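PDB 3SYJ: adhesion and penetration protein autotransporter from Haemophilus influenzae, which promotes adherence to and invasion of host cells, probably acts as a serine protease, and carries a self-associating passenger domain that mediates bacterial aggregation. Local coordinates for residues Lys97-Arg101 / Ile329-Asn335; Arg120-Phe124 / Gly359-Tyr364; Phe850-Val855 / Lys875-Leu881. One frame throughout, in Å; residues are numbered along the deposited sequence.

Contact 1 of 3, residues Lys97-Arg101 / Ile329-Asn335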
loop_
_atom_site.group_PDB
_atom_site.type_symbol
_atom_site.label_atom_id
_atom_site.label_comp_id
_atom_site.label_asym_id
_atom_site.label_seq_id
_atom_site.Cartn_x
_atom_site.Cartn_y
_atom_site.Cartn_z
ATOM N N LYS A 97 -61.318 29.432 -8.298
ATOM C CA LYS A 97 -62.551 30.219 -8.196
ATOM C C LYS A 97 -63.753 29.428 -7.702
ATOM O O LYS A 97 -64.006 28.318 -8.153
ATOM C CB LYS A 97 -62.915 30.832 -9.550
ATOM C CG LYS A 97 -61.865 31.749 -10.141
ATOM C CD LYS A 97 -62.200 32.105 -11.589
ATOM C CE LYS A 97 -61.074 32.900 -12.240
ATOM N NZ LYS A 97 -61.387 33.253 -13.654
ATOM N N ILE A 98 -64.510 30.025 -6.790
ATOM C CA ILE A 98 -65.779 29.467 -6.346
ATOM C C ILE A 98 -66.828 29.618 -7.453
ATOM O O ILE A 98 -67.061 30.724 -7.945
ATOM C CB ILE A 98 -66.272 30.186 -5.064
ATOM C CG1 ILE A 98 -65.396 29.799 -3.863
ATOM C CG2 ILE A 98 -67.743 29.878 -4.792
ATOM C CD1 ILE A 98 -65.588 30.687 -2.640
ATOM N N VAL A 99 -67.454 28.510 -7.842
ATOM C CA VAL A 99 -68.467 28.528 -8.891
ATOM C C VAL A 99 -69.843 28.246 -8.307
ATOM O O VAL A 99 -70.860 28.445 -8.964
ATOM C CB VAL A 99 -68.160 27.492 -9.996
ATOM C CG1 VAL A 99 -66.788 27.762 -10.594
ATOM C CG2 VAL A 99 -68.231 26.074 -9.446
ATOM N N LYS A 100 -69.867 27.780 -7.068
ATOM C CA LYS A 100 -71.112 27.486 -6.379
ATOM C C LYS A 100 -70.816 27.434 -4.886
ATOM O O LYS A 100 -69.940 26.683 -4.454
ATOM C CB LYS A 100 -71.669 26.154 -6.869
ATOM C CG LYS A 100 -72.981 25.752 -6.240
ATOM C CD LYS A 100 -74.075 26.734 -6.604
ATOM C CE LYS A 100 -75.433 26.169 -6.246
ATOM N NZ LYS A 100 -76.491 27.210 -6.259
ATOM N N ARG A 101 -71.537 28.238 -4.104
ATOM C CA ARG A 101 -71.268 28.386 -2.671
ATOM C C ARG A 101 -71.827 27.241 -1.839
ATOM O O ARG A 101 -71.259 26.877 -0.812
ATOM C CB ARG A 101 -71.831 29.710 -2.147
ATOM C CG ARG A 101 -71.376 30.922 -2.932
ATOM C CD ARG A 101 -71.365 32.173 -2.076
ATOM N NE ARG A 101 -70.239 33.013 -2.457
ATOM C CZ ARG A 101 -69.225 33.330 -1.658
ATOM N NH1 ARG A 101 -69.190 32.915 -0.401
ATOM N NH2 ARG A 101 -68.256 34.093 -2.117
ATOM N N ILE A 329 -71.290 35.610 -4.433
ATOM C CA ILE A 329 -71.047 35.406 -5.818
ATOM C C ILE A 329 -70.799 33.951 -6.185
ATOM O O ILE A 329 -70.040 33.285 -5.550
ATOM C CB ILE A 329 -69.919 36.270 -6.261
ATOM C CG1 ILE A 329 -70.403 37.711 -6.345
ATOM C CG2 ILE A 329 -69.411 35.791 -7.550
ATOM C CD1 ILE A 329 -69.360 38.693 -6.156
ATOM N N TYR A 330 -71.461 33.474 -7.223
ATOM C CA TYR A 330 -71.126 32.186 -7.823
ATOM C C TYR A 330 -71.098 32.243 -9.345
ATOM O O TYR A 330 -71.264 33.297 -9.904
ATOM C CB TYR A 330 -72.014 31.075 -7.290
ATOM C CG TYR A 330 -73.306 30.925 -7.975
ATOM C CD1 TYR A 330 -73.672 29.739 -8.543
ATOM C CD2 TYR A 330 -74.187 31.970 -8.055
ATOM C CE1 TYR A 330 -74.862 29.618 -9.158
ATOM C CE2 TYR A 330 -75.346 31.844 -8.665
ATOM C CZ TYR A 330 -75.690 30.672 -9.218
ATOM O OH TYR A 330 -76.874 30.557 -9.811
ATOM N N SER A 331 -70.848 31.109 -10.005
ATOM C CA SER A 331 -70.725 31.102 -11.455
ATOM C C SER A 331 -71.706 30.117 -12.080
ATOM O O SER A 331 -71.385 28.944 -12.265
ATOM C CB SER A 331 -69.299 30.740 -11.854
ATOM O OG SER A 331 -69.121 30.869 -13.256
ATOM N N PRO A 332 -72.912 30.591 -12.412
ATOM C CA PRO A 332 -73.938 29.708 -12.982
ATOM C C PRO A 332 -73.438 29.066 -14.273
ATOM O O PRO A 332 -73.801 27.933 -14.585
ATOM C CB PRO A 332 -75.099 30.663 -13.298
ATOM C CG PRO A 332 -74.819 31.907 -12.530
ATOM C CD PRO A 332 -73.334 32.000 -12.384
ATOM N N ARG A 333 -72.610 29.802 -15.010
ATOM C CA ARG A 333 -72.060 29.349 -16.286
ATOM C C ARG A 333 -71.109 28.160 -16.132
ATOM O O ARG A 333 -71.187 27.195 -16.884
ATOM C CB ARG A 333 -71.336 30.502 -16.980
ATOM C CG ARG A 333 -70.511 30.094 -18.192
ATOM C CD ARG A 333 -69.816 31.303 -18.807
ATOM N NE ARG A 333 -70.786 32.307 -19.244
ATOM C CZ ARG A 333 -70.472 33.490 -19.763
ATOM N NH1 ARG A 333 -69.202 33.837 -19.916
ATOM N NH2 ARG A 333 -71.434 34.332 -20.126
ATOM N N LEU A 334 -70.206 28.240 -15.160
ATOM C CA LEU A 334 -69.232 27.180 -14.952
ATOM C C LEU A 334 -69.826 26.037 -14.137
ATOM O O LEU A 334 -69.559 24.870 -14.414
ATOM C CB LEU A 334 -67.972 27.723 -14.277
ATOM C CG LEU A 334 -67.194 28.781 -15.065
ATOM C CD1 LEU A 334 -66.015 29.300 -14.261
ATOM C CD2 LEU A 334 -66.713 28.236 -16.390
ATOM N N ASN A 335 -70.640 26.372 -13.140
ATOM C CA ASN A 335 -71.201 25.349 -12.264
ATOM C C ASN A 335 -72.167 24.437 -12.989
ATOM O O ASN A 335 -72.537 23.379 -12.469
ATOM C CB ASN A 335 -71.911 25.957 -11.054
ATOM C CG ASN A 335 -72.500 24.893 -10.140
ATOM O OD1 ASN A 335 -71.773 24.082 -9.558
ATOM N ND2 ASN A 335 -73.822 24.877 -10.027
HETATM O O HOH W 1 -67.551 33.111 -6.441
#

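Contact 2 of 3, residues Arg120-Phe124 / Gly359-Tyr364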
loop_
_atom_site.group_PDB
_atom_site.type_symbol
_atom_site.label_atom_id
_atom_site.label_comp_id
_atom_site.label_asym_id
_atom_site.label_seq_id
_atom_site.Cartn_x
_atom_site.Cartn_y
_atom_site.Cartn_z
ATOM N N ARG A 120 -67.849 24.928 -4.291
ATOM C CA ARG A 120 -67.240 24.153 -5.363
ATOM C C ARG A 120 -66.295 25.083 -6.125
ATOM O O ARG A 120 -66.641 26.233 -6.400
ATOM C CB ARG A 120 -68.337 23.617 -6.292
ATOM C CG ARG A 120 -67.868 22.724 -7.428
ATOM C CD ARG A 120 -69.009 22.441 -8.399
ATOM N NE ARG A 120 -68.719 21.304 -9.268
ATOM C CZ ARG A 120 -69.259 21.117 -10.471
ATOM N NH1 ARG A 120 -70.125 21.994 -10.962
ATOM N NH2 ARG A 120 -68.927 20.052 -11.190
ATOM N N LEU A 121 -65.100 24.589 -6.437
ATOM C CA LEU A 121 -64.079 25.366 -7.139
ATOM C C LEU A 121 -64.099 25.039 -8.627
ATOM O O LEU A 121 -64.616 24.007 -9.024
ATOM C CB LEU A 121 -62.702 25.056 -6.558
ATOM C CG LEU A 121 -62.607 25.270 -5.048
ATOM C CD1 LEU A 121 -61.230 24.869 -4.525
ATOM C CD2 LEU A 121 -62.918 26.713 -4.706
ATOM N N HIS A 122 -63.538 25.914 -9.452
ATOM C CA HIS A 122 -63.621 25.720 -10.891
ATOM C C HIS A 122 -62.582 24.732 -11.428
ATOM O O HIS A 122 -62.727 24.234 -12.543
ATOM C CB HIS A 122 -63.600 27.060 -11.651
ATOM C CG HIS A 122 -62.230 27.625 -11.880
ATOM N ND1 HIS A 122 -61.340 27.872 -10.856
ATOM C CD2 HIS A 122 -61.614 28.026 -13.019
ATOM C CE1 HIS A 122 -60.230 28.382 -11.355
ATOM N NE2 HIS A 122 -60.368 28.483 -12.665
ATOM N N LYS A 123 -61.562 24.432 -10.625
ATOM C CA LYS A 123 -60.528 23.473 -11.016
ATOM C C LYS A 123 -60.216 22.479 -9.903
ATOM O O LYS A 123 -60.369 22.804 -8.726
ATOM C CB LYS A 123 -59.242 24.202 -11.385
ATOM C CG LYS A 123 -59.314 25.019 -12.663
ATOM C CD LYS A 123 -59.300 24.147 -13.900
ATOM C CE LYS A 123 -59.277 25.012 -15.155
ATOM N NZ LYS A 123 -59.146 24.199 -16.402
ATOM N N PHE A 124 -59.772 21.275 -10.269
ATOM C CA PHE A 124 -59.232 20.331 -9.286
ATOM C C PHE A 124 -57.991 20.957 -8.664
ATOM O O PHE A 124 -57.145 21.489 -9.380
ATOM C CB PHE A 124 -58.823 19.005 -9.927
ATOM C CG PHE A 124 -59.973 18.149 -10.379
ATOM C CD1 PHE A 124 -61.277 18.489 -10.077
ATOM C CD2 PHE A 124 -59.735 16.975 -11.088
ATOM C CE1 PHE A 124 -62.329 17.682 -10.495
ATOM C CE2 PHE A 124 -60.784 16.163 -11.501
ATOM C CZ PHE A 124 -62.080 16.516 -11.207
ATOM N N GLY A 359 -66.837 23.285 -18.070
ATOM C CA GLY A 359 -66.914 24.235 -17.006
ATOM C C GLY A 359 -66.253 23.747 -15.750
ATOM O O GLY A 359 -65.082 23.507 -15.749
ATOM N N ALA A 360 -67.027 23.577 -14.690
ATOM C CA ALA A 360 -66.455 23.101 -13.427
ATOM C C ALA A 360 -66.508 21.579 -13.305
ATOM O O ALA A 360 -66.014 20.999 -12.328
ATOM C CB ALA A 360 -67.159 23.747 -12.243
ATOM N N GLY A 361 -67.119 20.934 -14.294
ATOM C CA GLY A 361 -67.132 19.485 -14.346
ATOM C C GLY A 361 -65.746 18.982 -14.708
ATOM O O GLY A 361 -65.042 19.605 -15.508
ATOM N N GLY A 362 -65.352 17.860 -14.111
ATOM C CA GLY A 362 -64.059 17.254 -14.383
ATOM C C GLY A 362 -64.187 15.838 -14.912
ATOM O O GLY A 362 -65.299 15.365 -15.172
ATOM N N LEU A 363 -63.052 15.161 -15.067
ATOM C CA LEU A 363 -63.028 13.790 -15.578
ATOM C C LEU A 363 -62.308 12.812 -14.647
ATOM O O LEU A 363 -61.172 13.043 -14.238
ATOM C CB LEU A 363 -62.347 13.749 -16.946
ATOM C CG LEU A 363 -62.928 14.535 -18.118
ATOM C CD1 LEU A 363 -61.861 14.673 -19.185
ATOM C CD2 LEU A 363 -64.159 13.828 -18.664
ATOM N N TYR A 364 -62.978 11.712 -14.326
ATOM C CA TYR A 364 -62.356 10.612 -13.596
ATOM C C TYR A 364 -62.213 9.414 -14.518
ATOM O O TYR A 364 -63.163 9.041 -15.210
ATOM C CB TYR A 364 -63.196 10.221 -12.377
ATOM C CG TYR A 364 -63.103 11.199 -11.225
ATOM C CD1 TYR A 364 -63.708 12.444 -11.295
ATOM C CD2 TYR A 364 -62.410 10.874 -10.070
ATOM C CE1 TYR A 364 -63.625 13.346 -10.243
ATOM C CE2 TYR A 364 -62.321 11.766 -9.015
ATOM C CZ TYR A 364 -62.929 13.001 -9.109
ATOM O OH TYR A 364 -62.843 13.886 -8.059
HETATM O O HOH W 2 -62.820 24.791 -15.236
#

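Contact 3 of 3, residues Phe850-Val855 / Lys875-Leu881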
loop_
_atom_site.group_PDB
_atom_site.type_symbol
_atom_site.label_atom_id
_atom_site.label_comp_id
_atom_site.label_asym_id
_atom_site.label_seq_id
_atom_site.Cartn_x
_atom_site.Cartn_y
_atom_site.Cartn_z
ATOM N N PHE A 850 16.911 3.090 14.773
ATOM C CA PHE A 850 17.451 4.423 14.514
ATOM C C PHE A 850 17.212 4.843 13.071
ATOM O O PHE A 850 17.246 4.015 12.154
ATOM C CB PHE A 850 18.943 4.496 14.856
ATOM C CG PHE A 850 19.232 4.381 16.325
ATOM C CD1 PHE A 850 18.911 5.416 17.188
ATOM C CD2 PHE A 850 19.822 3.240 16.842
ATOM C CE1 PHE A 850 19.176 5.316 18.542
ATOM C CE2 PHE A 850 20.090 3.131 18.196
ATOM C CZ PHE A 850 19.766 4.171 19.047
ATOM N N ASN A 851 16.967 6.136 12.877
ATOM C CA ASN A 851 16.625 6.657 11.558
ATOM C C ASN A 851 17.696 7.558 10.969
ATOM O O ASN A 851 18.519 8.123 11.691
ATOM C CB ASN A 851 15.298 7.416 11.612
ATOM C CG ASN A 851 14.133 6.524 11.973
ATOM O OD1 ASN A 851 14.132 5.327 11.673
ATOM N ND2 ASN A 851 13.128 7.102 12.619
ATOM N N THR A 852 17.665 7.691 9.649
ATOM C CA THR A 852 18.564 8.583 8.937
ATOM C C THR A 852 17.767 9.479 7.998
ATOM O O THR A 852 16.935 9.005 7.224
ATOM C CB THR A 852 19.607 7.797 8.112
ATOM O OG1 THR A 852 20.420 7.005 8.986
ATOM C CG2 THR A 852 20.493 8.745 7.316
ATOM N N LEU A 853 18.013 10.778 8.080
ATOM C CA LEU A 853 17.474 11.701 7.101
ATOM C C LEU A 853 18.574 12.050 6.109
ATOM O O LEU A 853 19.619 12.572 6.490
ATOM C CB LEU A 853 16.944 12.961 7.783
ATOM C CG LEU A 853 16.565 14.141 6.883
ATOM C CD1 LEU A 853 15.548 13.741 5.815
ATOM C CD2 LEU A 853 16.047 15.298 7.725
ATOM N N THR A 854 18.341 11.747 4.838
ATOM C CA THR A 854 19.294 12.059 3.784
ATOM C C THR A 854 18.809 13.263 2.992
ATOM O O THR A 854 17.666 13.285 2.532
ATOM C CB THR A 854 19.454 10.872 2.811
ATOM O OG1 THR A 854 19.927 9.721 3.523
ATOM C CG2 THR A 854 20.429 11.217 1.691
ATOM N N VAL A 855 19.675 14.263 2.836
ATOM C CA VAL A 855 19.367 15.441 2.025
ATOM C C VAL A 855 20.288 15.533 0.806
ATOM O O VAL A 855 21.270 16.275 0.815
ATOM C CB VAL A 855 19.486 16.738 2.838
ATOM C CG1 VAL A 855 19.015 17.927 2.006
ATOM C CG2 VAL A 855 18.691 16.626 4.132
ATOM N N LYS A 875 25.608 3.936 18.364
ATOM C CA LYS A 875 24.584 4.027 17.331
ATOM C C LYS A 875 23.740 5.270 17.579
ATOM O O LYS A 875 23.671 5.760 18.707
ATOM C CB LYS A 875 23.674 2.798 17.378
ATOM C CG LYS A 875 24.376 1.470 17.128
ATOM C CD LYS A 875 23.542 0.300 17.637
ATOM C CE LYS A 875 22.251 0.128 16.841
ATOM N NZ LYS A 875 22.466 -0.524 15.515
ATOM N N SER A 876 23.092 5.773 16.530
ATOM C CA SER A 876 22.198 6.922 16.663
ATOM C C SER A 876 21.437 7.238 15.378
ATOM O O SER A 876 21.684 6.641 14.325
ATOM C CB SER A 876 22.982 8.162 17.084
ATOM O OG SER A 876 23.588 8.776 15.964
ATOM N N ASP A 877 20.510 8.187 15.476
ATOM C CA ASP A 877 19.867 8.744 14.295
ATOM C C ASP A 877 20.949 9.468 13.513
ATOM O O ASP A 877 21.936 9.924 14.090
ATOM C CB ASP A 877 18.757 9.723 14.680
ATOM C CG ASP A 877 17.595 9.050 15.393
ATOM O OD1 ASP A 877 17.209 7.929 14.994
ATOM O OD2 ASP A 877 17.060 9.654 16.349
ATOM N N LYS A 878 20.771 9.575 12.202
ATOM C CA LYS A 878 21.789 10.170 11.350
ATOM C C LYS A 878 21.231 11.293 10.484
ATOM O O LYS A 878 20.077 11.257 10.063
ATOM C CB LYS A 878 22.434 9.098 10.465
ATOM C CG LYS A 878 23.231 8.052 11.235
ATOM C CD LYS A 878 24.394 8.697 11.982
ATOM C CE LYS A 878 24.882 7.837 13.145
ATOM N NZ LYS A 878 25.554 6.598 12.685
ATOM N N LEU A 879 22.060 12.297 10.235
ATOM C CA LEU A 879 21.733 13.342 9.280
ATOM C C LEU A 879 22.796 13.304 8.191
ATOM O O LEU A 879 23.956 13.639 8.427
ATOM C CB LEU A 879 21.693 14.709 9.965
ATOM C CG LEU A 879 21.338 15.934 9.119
ATOM C CD1 LEU A 879 20.005 15.742 8.409
ATOM C CD2 LEU A 879 21.320 17.189 9.981
ATOM N N LYS A 880 22.395 12.863 7.003
ATOM C CA LYS A 880 23.310 12.691 5.881
ATOM C C LYS A 880 23.155 13.834 4.882
ATOM O O LYS A 880 22.106 13.987 4.265
ATOM C CB LYS A 880 23.047 11.346 5.202
ATOM C CG LYS A 880 23.939 11.050 4.014
ATOM C CD LYS A 880 23.685 9.652 3.468
ATOM C CE LYS A 880 24.129 8.585 4.457
ATOM N NZ LYS A 880 24.297 7.258 3.799
ATOM N N LEU A 881 24.201 14.636 4.729
ATOM C CA LEU A 881 24.125 15.833 3.900
ATOM C C LEU A 881 25.083 15.775 2.716
ATOM O O LEU A 881 25.917 14.877 2.621
ATOM C CB LEU A 881 24.415 17.078 4.742
ATOM C CG LEU A 881 23.635 17.205 6.050
ATOM C CD1 LEU A 881 24.033 18.473 6.778
ATOM C CD2 LEU A 881 22.139 17.185 5.779
#

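Contact 1 of 3, residues Lys97-Arg101 / Ile329-Asn335
Val99 and Ser331 join a corner of the S6 protease domain to the short strand and helical turn of 329-335. Ser331 N gives a hydrogen bond to Val99 O at 2.9 Å, reaching it from above the carbonyl plane. A second bond runs from Arg101 NE to Ile329 O, 3.1 Å long and close to the guanidinium plane. Ile329 O also accepts from a water, which donates to Ile98 O as well. Tyr330 brings its ring edge up to Val99 O, with CD1 3.1 Å from that oxygen. Lys100 lies alongside the Tyr330 ring and points the same way; its CD is 3.6 Å from CD1 of Tyr330. A bend at chi2 (64°) turns the lysine chain that way, and its NZ forms a salt bridge with Asp317. Asn335 OD1 lies 3.4 Å from Lys100 CB and is hydrogen-bonded to Arg120. Val99 CG1 meets Leu334 CB at 3.9 Å, the two side chains crossing at about a right angle. Ser331 is the N-cap of the turn: its OG takes a weak bond from Leu334 N and also bonds Leu313 O. Strand 96-100 pairs with strand 120-121 through Val99 and Lys100, while strand 329-330 pairs with strand 315-316.

Contact 2 of 3, residues Arg120-Phe124 / Gly359-Tyr364
Arg120 and Ala360 meet where strand 120-121 of the S6 protease domain and the loop after it lie against the start of the beta-helix. The second segment, 359-364, is a glycine-rich loop that leads into strand 363-366, one strand of a parallel sheet of that helix. Arg120 has CG opposite its backbone N (chi1 -177°) and stays extended to NE, which carries the guanidinium over Ala360. The methyl CB of Ala360 sits over one face of the group, 3.7 Å from Arg120 NH1. Ala360 O lies over a face too, 3.3 Å from Arg120 NH2, but the angle is too poor for a hydrogen bond. The guanidinium finds its bonds outside the loop: NH1 is bonded to Asn335 OD1 and Gly337 O. Any pairing of Arg120 NE with Asp266 is long and weak.

Leu121 turns its side chain from the loop, and its carbonyl O is 4.1 Å from Ala360 CB. At His122 the link is made by solvent. One water donates to His122 O at 2.8 Å and to Gly359 O at 2.7 Å, and so bridges two carbonyls that cannot bond each other. Lys123 points off to the next turns, where its NZ forms a salt bridge with Asp402.

Phe124 closes the segment. Its CZ comes within 3.8 Å of Gly362 CA. The Phe124 and Tyr364 rings meet obliquely, with planes at 61° and centroids 5.6 Å apart. Tyr364 stacks on His385. The nearest atoms of the Phe124 and Tyr364 rings are Phe124 CZ and Tyr364 CE1, at 3.7 Å.

Contact 3 of 3, residues Phe850-Val855 / Lys875-Leu881
Strands 852-855 and 878-881 run parallel in neighbouring turns of the beta-helix, and backbone hydrogen bonds join them from Asn851 to Val855. Lys878 N bonds to Asn851 O at 2.7 Å, and Leu853 N to Lys878 O at 2.9 Å. Lys880 N then bonds to Leu853 O, and Val855 N to Lys880 O. Just ahead of the paired strands, Asp877 OD1 accepts from Asn851 N at 2.8 Å, almost straight at 176°, on the lone pair turned from OD2. Phe850 lays one ring face over Ser876, whose CA is 3.9 Å from the ring centroid in a CH-pi contact. Lys875 crosses the same ring at about a right angle. On one side Leu853 lies alongside Leu879, with CD2 of Leu853 4.0 Å from CD1 of Leu879. On the other, Thr852 crosses Lys878, its OG1 3.3 Å from Lys878 CB, and Thr854 runs alongside Lys880. Farther out, Thr868 and Asn821 bond OD2 and OD1 of Asp877, and Phe865 and Phe867 touch Leu879. The carboxylate is thus fixed by three hydrogen bonds, which would probably favour its charged form. The leucine face is apolar, while that of threonines and lysines is more polar.

Overall arrangement
Contacts 1 and 2 form one continuous interface between the protease domain and the start of the beta-helix; their centres are 11 Å apart. Strands 96-100 and 120-121 are neighbours in one antiparallel sheet, and Lys100 O lies 2.7 Å from Arg120 N. Side chains meet there too, with Val99 CG1 3.4 Å from His122 CB. The segments of the two contacts alternate along the chain. Contact 3 comes later in the chain, on the opposite side of its centre. It lies about 94 Å from contact 1 and 88 Å from contact 2, centre to centre. All three lie away from Ser218, the active-site serine by similarity.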